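Poly(A) RNA polymerase protein 2 (Saccharomyces cerevisiae, PDB 3NYB) probably adds adenosines to the 3' ends of RNAs marked for surveillance, as the catalytic poly(A) polymerase subunit of the TRAMP complex. Local coordinates at residues Phe23-Phe28 against Val164-Gln169; Pro58-His63 against Ser85-Lys90. The protein carries 1 engineered substitution. All blocks are in the same frame, centred on the assembly; numbering follows the deposited sequence.

Interaction 1: residues Phe23-Phe28 against Val164-Gln169; sequences FEIKDF and VLIVKQ
With CG anti to the backbone N (chi1 177°), Phe28 sends its ring out from segment 23-28 toward Ile166, whose own CG1 lies anti to the carbonyl carbon and whose CD1 reaches out toward helix 17-31. That methyl is shared: CD1 of Ile166 lies 3.7 Å from CD2 of Phe28 and equally near CG2 of Ile25. The phenyl ring and the Ile166 chain run antiparallel alongside one another, whereas the two isoleucine side chains lie roughly perpendicular, Ile25 CG2 also packing 3.7 Å from Ile166 CG1. Farther out, CZ of Phe28 touches CG of Gln169 at 3.9 Å. Here the bent Gln169 offers its aliphatic part, its amide plane turned 59° from the ring. The contact is a steep helix-helix packing in the interior, with segment axes 10.7 Å apart and inclined at 77°, and it joins helix 17-31 to helix 160-173. Leu218 of helix 214-228 packs on both isoleucines, and Trp5 meets the Phe28 ring edge-to-face. Replacing Phe28 by an alanine is likely to open a gap beside Ile166 CD1 and to take the aromatic partner from the Gln169 methylene and Trp5.

Interaction 2: residues Pro58-His63 against Ser85-Lys90; sequences PDADLH and SELGGK
Ala60 and Ser85 bring their backbones close, CA to CA 4.3 Å, where the chain enters strand 62-65 on one side and has just left strand 79-83 on the other. The Ser85 side chain leans into this approach. Its OG lies 3.2 Å from CB of Asp59 and 3.0 Å from N of Ala60, yet the poor angle at that amide rules out a hydrogen bond, and the hydroxyl simply rests against the peptide joining the two residues. CB of Ser85 meets the Ala60 methyl, CB to CB 3.7 Å. Ala60 also faces Leu87, whose CD1 comes within a loose 4.4 Å of its CB. The contact lies just past the end of antiparallel strands 62-65 and 79-83, at one margin of the mixed sheet of the palm, a domain of the nucleotidyltransferase clan. Pairing begins one residue farther on, with backbone bonds of Asp61 with Thr84 and His63 with Val82. Beyond Ser85 the chain makes an inverse gamma turn centred on Glu86 on its way to helix 92-105. OD1 of Asp61 accepts the amide N of Leu62 through its anti lone pair at 3.0 Å and forms a salt bridge with Arg50 of helix 36-54.

How the interactions relate
The two contacts differ in depth and in chemistry. Interaction 1 is buried throughout and joins two helices far apart in sequence by hydrocarbon packing, the glutamine included. Interaction 2 lies toward the surface, its centre about 27 Å from the centre of the chain, against about 12 Å for that of interaction 1. It brings together loop residues flanking neighbouring strands of the palm, where a serine hydroxyl lies against a peptide and an alanine methyl meets the Ser85 and Leu87 side chains. They hold no element in common. The centres of interactions 1 and 2 are about 36 Å apart, and the nearest atoms of interactions 1 and 2 about 16 Å apart. In sequence, both segments of interaction 2 fall between those of interaction 1.

Interaction 1: residues Phe23-Phe28 against Val164-Gln169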
loop_
_atom_site.group_PDB
_atom_site.type_symbol
_atom_site.label_atom_id
_atom_site.label_comp_id
_atom_site.label_asym_id
_atom_site.label_seq_id
_atom_site.Cartn_x
_atom_site.Cartn_y
_atom_site.Cartn_z
ATOM N N PHE A 23 -12.388 9.154 10.161
ATOM C CA PHE A 23 -13.734 8.876 9.691
ATOM C C PHE A 23 -13.846 8.909 8.167
ATOM O O PHE A 23 -14.554 8.092 7.575
ATOM C CB PHE A 23 -14.728 9.862 10.308
ATOM C CG PHE A 23 -14.837 9.757 11.797
ATOM C CD1 PHE A 23 -14.583 8.557 12.440
ATOM C CD2 PHE A 23 -15.218 10.852 12.554
ATOM C CE1 PHE A 23 -14.690 8.453 13.821
ATOM C CE2 PHE A 23 -15.332 10.756 13.933
ATOM C CZ PHE A 23 -15.066 9.555 14.567
ATOM N N GLU A 24 -13.156 9.849 7.530
ATOM C CA GLU A 24 -13.214 9.927 6.078
ATOM C C GLU A 24 -12.515 8.732 5.446
ATOM O O GLU A 24 -12.953 8.233 4.415
ATOM C CB GLU A 24 -12.634 11.238 5.529
ATOM C CG GLU A 24 -13.104 11.495 4.101
ATOM C CD GLU A 24 -12.385 12.627 3.397
ATOM O OE1 GLU A 24 -11.713 13.437 4.070
ATOM O OE2 GLU A 24 -12.507 12.701 2.154
ATOM N N ILE A 25 -11.435 8.265 6.064
ATOM C CA ILE A 25 -10.771 7.066 5.561
ATOM C C ILE A 25 -11.759 5.894 5.520
ATOM O O ILE A 25 -11.881 5.237 4.490
ATOM C CB ILE A 25 -9.501 6.706 6.364
ATOM C CG1 ILE A 25 -8.498 7.865 6.313
ATOM C CG2 ILE A 25 -8.843 5.446 5.811
ATOM C CD1 ILE A 25 -7.163 7.546 6.938
ATOM N N LYS A 26 -12.466 5.662 6.628
ATOM C CA LYS A 26 -13.470 4.609 6.715
ATOM C C LYS A 26 -14.601 4.793 5.702
ATOM O O LYS A 26 -15.195 3.821 5.223
ATOM C CB LYS A 26 -14.062 4.537 8.122
ATOM C CG LYS A 26 -13.157 3.897 9.163
ATOM C CD LYS A 26 -13.852 3.827 10.511
ATOM C CE LYS A 26 -12.875 4.081 11.673
ATOM N NZ LYS A 26 -12.446 2.851 12.391
ATOM N N ASP A 27 -14.912 6.039 5.375
ATOM C CA ASP A 27 -15.992 6.289 4.427
ATOM C C ASP A 27 -15.581 5.856 3.030
ATOM O O ASP A 27 -16.305 5.115 2.354
ATOM C CB ASP A 27 -16.399 7.754 4.457
ATOM C CG ASP A 27 -17.082 8.130 5.760
ATOM O OD1 ASP A 27 -17.575 7.201 6.445
ATOM O OD2 ASP A 27 -17.128 9.340 6.093
ATOM N N PHE A 28 -14.399 6.309 2.623
ATOM C CA PHE A 28 -13.798 5.927 1.356
ATOM C C PHE A 28 -13.689 4.411 1.210
ATOM O O PHE A 28 -14.148 3.845 0.218
ATOM C CB PHE A 28 -12.403 6.554 1.206
ATOM C CG PHE A 28 -11.696 6.148 -0.059
ATOM C CD1 PHE A 28 -11.986 6.766 -1.262
ATOM C CD2 PHE A 28 -10.754 5.139 -0.048
ATOM C CE1 PHE A 28 -11.345 6.387 -2.419
ATOM C CE2 PHE A 28 -10.109 4.759 -1.207
ATOM C CZ PHE A 28 -10.404 5.379 -2.388
ATOM N N VAL A 164 -3.566 0.299 3.490
ATOM C CA VAL A 164 -3.123 -0.213 2.199
ATOM C C VAL A 164 -3.997 0.315 1.062
ATOM O O VAL A 164 -3.488 0.759 0.026
ATOM C CB VAL A 164 -3.076 -1.744 2.175
ATOM C CG1 VAL A 164 -2.850 -2.238 0.769
ATOM C CG2 VAL A 164 -1.961 -2.241 3.089
ATOM N N LEU A 165 -5.313 0.297 1.259
ATOM C CA LEU A 165 -6.203 0.813 0.228
ATOM C C LEU A 165 -5.909 2.285 -0.075
ATOM O O LEU A 165 -5.799 2.672 -1.229
ATOM C CB LEU A 165 -7.663 0.596 0.605
ATOM C CG LEU A 165 -8.093 -0.869 0.524
ATOM C CD1 LEU A 165 -9.521 -1.052 1.045
ATOM C CD2 LEU A 165 -7.947 -1.385 -0.901
ATOM N N ILE A 166 -5.752 3.096 0.962
ATOM C CA ILE A 166 -5.442 4.509 0.766
ATOM C C ILE A 166 -4.132 4.712 0.014
ATOM O O ILE A 166 -4.082 5.416 -0.996
ATOM C CB ILE A 166 -5.359 5.247 2.096
ATOM C CG1 ILE A 166 -6.645 5.043 2.888
ATOM C CG2 ILE A 166 -5.136 6.719 1.857
ATOM C CD1 ILE A 166 -7.856 5.627 2.224
ATOM N N VAL A 167 -3.071 4.089 0.515
ATOM C CA VAL A 167 -1.765 4.173 -0.118
ATOM C C VAL A 167 -1.818 3.628 -1.546
ATOM O O VAL A 167 -1.118 4.117 -2.440
ATOM C CB VAL A 167 -0.716 3.385 0.684
ATOM C CG1 VAL A 167 0.677 3.639 0.135
ATOM C CG2 VAL A 167 -0.769 3.770 2.137
ATOM N N LYS A 168 -2.643 2.608 -1.759
ATOM C CA LYS A 168 -2.740 1.996 -3.076
ATOM C C LYS A 168 -3.388 3.010 -4.011
ATOM O O LYS A 168 -2.867 3.304 -5.089
ATOM C CB LYS A 168 -3.549 0.701 -3.006
ATOM C CG LYS A 168 -2.846 -0.538 -3.580
ATOM C CD LYS A 168 -3.334 -1.805 -2.876
ATOM C CE LYS A 168 -2.816 -3.089 -3.512
ATOM N NZ LYS A 168 -3.354 -3.310 -4.878
ATOM N N GLN A 169 -4.512 3.568 -3.573
ATOM C CA GLN A 169 -5.204 4.594 -4.343
ATOM C C GLN A 169 -4.278 5.762 -4.638
ATOM O O GLN A 169 -4.149 6.203 -5.778
ATOM C CB GLN A 169 -6.429 5.101 -3.593
ATOM C CG GLN A 169 -7.126 6.264 -4.287
ATOM C CD GLN A 169 -7.502 5.942 -5.725
ATOM O OE1 GLN A 169 -7.812 4.800 -6.053
ATOM N NE2 GLN A 169 -7.476 6.952 -6.586
#

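Interaction 2: residues Pro58-His63 against Ser85-Lys90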
loop_
_atom_site.group_PDB
_atom_site.type_symbol
_atom_site.label_atom_id
_atom_site.label_comp_id
_atom_site.label_asym_id
_atom_site.label_seq_id
_atom_site.Cartn_x
_atom_site.Cartn_y
_atom_site.Cartn_z
ATOM N N PRO A 58 -11.051 -29.742 -20.197
ATOM C CA PRO A 58 -12.088 -30.125 -19.227
ATOM C C PRO A 58 -11.529 -30.469 -17.846
ATOM O O PRO A 58 -12.284 -30.485 -16.866
ATOM C CB PRO A 58 -12.747 -31.352 -19.881
ATOM C CG PRO A 58 -11.782 -31.780 -20.946
ATOM C CD PRO A 58 -11.174 -30.518 -21.441
ATOM N N ASP A 59 -10.223 -30.715 -17.774
ATOM C CA ASP A 59 -9.555 -30.983 -16.499
ATOM C C ASP A 59 -9.192 -29.726 -15.694
ATOM O O ASP A 59 -8.936 -29.800 -14.490
ATOM C CB ASP A 59 -8.295 -31.819 -16.726
ATOM C CG ASP A 59 -8.607 -33.255 -17.085
ATOM O OD1 ASP A 59 -9.771 -33.677 -16.893
ATOM O OD2 ASP A 59 -7.688 -33.959 -17.558
ATOM N N ALA A 60 -9.167 -28.575 -16.357
ATOM C CA ALA A 60 -8.703 -27.347 -15.725
ATOM C C ALA A 60 -9.782 -26.674 -14.879
ATOM O O ALA A 60 -10.970 -26.778 -15.171
ATOM C CB ALA A 60 -8.176 -26.380 -16.779
ATOM N N ASP A 61 -9.346 -25.992 -13.824
ATOM C CA ASP A 61 -10.221 -25.187 -12.992
ATOM C C ASP A 61 -9.637 -23.782 -13.016
ATOM O O ASP A 61 -8.635 -23.527 -13.693
ATOM C CB ASP A 61 -10.262 -25.736 -11.557
ATOM C CG ASP A 61 -11.659 -25.671 -10.929
ATOM O OD1 ASP A 61 -12.379 -24.659 -11.104
ATOM O OD2 ASP A 61 -12.030 -26.645 -10.235
ATOM N N LEU A 62 -10.252 -22.872 -12.271
ATOM C CA LEU A 62 -9.865 -21.471 -12.307
ATOM C C LEU A 62 -10.111 -20.854 -10.938
ATOM O O LEU A 62 -11.214 -20.951 -10.397
ATOM C CB LEU A 62 -10.691 -20.745 -13.372
ATOM C CG LEU A 62 -10.470 -19.254 -13.628
ATOM C CD1 LEU A 62 -9.063 -18.993 -14.119
ATOM C CD2 LEU A 62 -11.480 -18.754 -14.647
ATOM N N HIS A 63 -9.088 -20.223 -10.373
ATOM C CA HIS A 63 -9.224 -19.650 -9.039
ATOM C C HIS A 63 -8.755 -18.207 -8.942
ATOM O O HIS A 63 -7.747 -17.824 -9.532
ATOM C CB HIS A 63 -8.501 -20.518 -8.006
ATOM C CG HIS A 63 -9.012 -21.923 -7.945
ATOM N ND1 HIS A 63 -10.295 -22.227 -7.538
ATOM C CD2 HIS A 63 -8.426 -23.101 -8.256
ATOM C CE1 HIS A 63 -10.473 -23.535 -7.599
ATOM N NE2 HIS A 63 -9.354 -24.088 -8.030
ATOM N N SER A 85 -4.982 -26.997 -14.865
ATOM C CA SER A 85 -4.485 -28.242 -15.468
ATOM C C SER A 85 -2.972 -28.135 -15.639
ATOM O O SER A 85 -2.440 -27.030 -15.705
ATOM C CB SER A 85 -5.159 -28.538 -16.809
ATOM O OG SER A 85 -6.267 -29.399 -16.638
ATOM N N GLU A 86 -2.272 -29.263 -15.694
ATOM C CA GLU A 86 -0.829 -29.215 -15.929
ATOM C C GLU A 86 -0.533 -28.613 -17.303
ATOM O O GLU A 86 -0.252 -29.326 -18.264
ATOM C CB GLU A 86 -0.167 -30.592 -15.757
ATOM C CG GLU A 86 -0.977 -31.783 -16.261
ATOM C CD GLU A 86 -0.348 -33.122 -15.886
ATOM O OE1 GLU A 86 0.834 -33.351 -16.223
ATOM O OE2 GLU A 86 -1.041 -33.950 -15.257
ATOM N N LEU A 87 -0.598 -27.286 -17.377
ATOM C CA LEU A 87 -0.501 -26.558 -18.639
ATOM C C LEU A 87 0.592 -25.503 -18.579
ATOM O O LEU A 87 0.866 -24.827 -19.571
ATOM C CB LEU A 87 -1.837 -25.874 -18.962
ATOM C CG LEU A 87 -3.048 -26.769 -19.253
ATOM C CD1 LEU A 87 -4.359 -26.033 -18.964
ATOM C CD2 LEU A 87 -3.024 -27.325 -20.687
ATOM N N GLY A 88 1.206 -25.357 -17.410
ATOM C CA GLY A 88 2.207 -24.328 -17.197
ATOM C C GLY A 88 3.565 -24.623 -17.810
ATOM O O GLY A 88 3.661 -25.179 -18.908
ATOM N N GLY A 89 4.620 -24.246 -17.092
ATOM C CA GLY A 89 5.975 -24.407 -17.581
ATOM C C GLY A 89 6.174 -23.763 -18.939
ATOM O O GLY A 89 5.667 -22.673 -19.203
ATOM N N LYS A 90 6.905 -24.449 -19.811
ATOM C CA LYS A 90 7.268 -23.900 -21.114
ATOM C C LYS A 90 6.109 -23.965 -22.106
ATOM O O LYS A 90 6.128 -23.313 -23.157
ATOM C CB LYS A 90 8.511 -24.610 -21.656
ATOM C CG LYS A 90 9.761 -24.297 -20.845
ATOM C CD LYS A 90 10.971 -25.081 -21.318
ATOM C CE LYS A 90 12.257 -24.468 -20.776
ATOM N NZ LYS A 90 12.220 -24.302 -19.296
#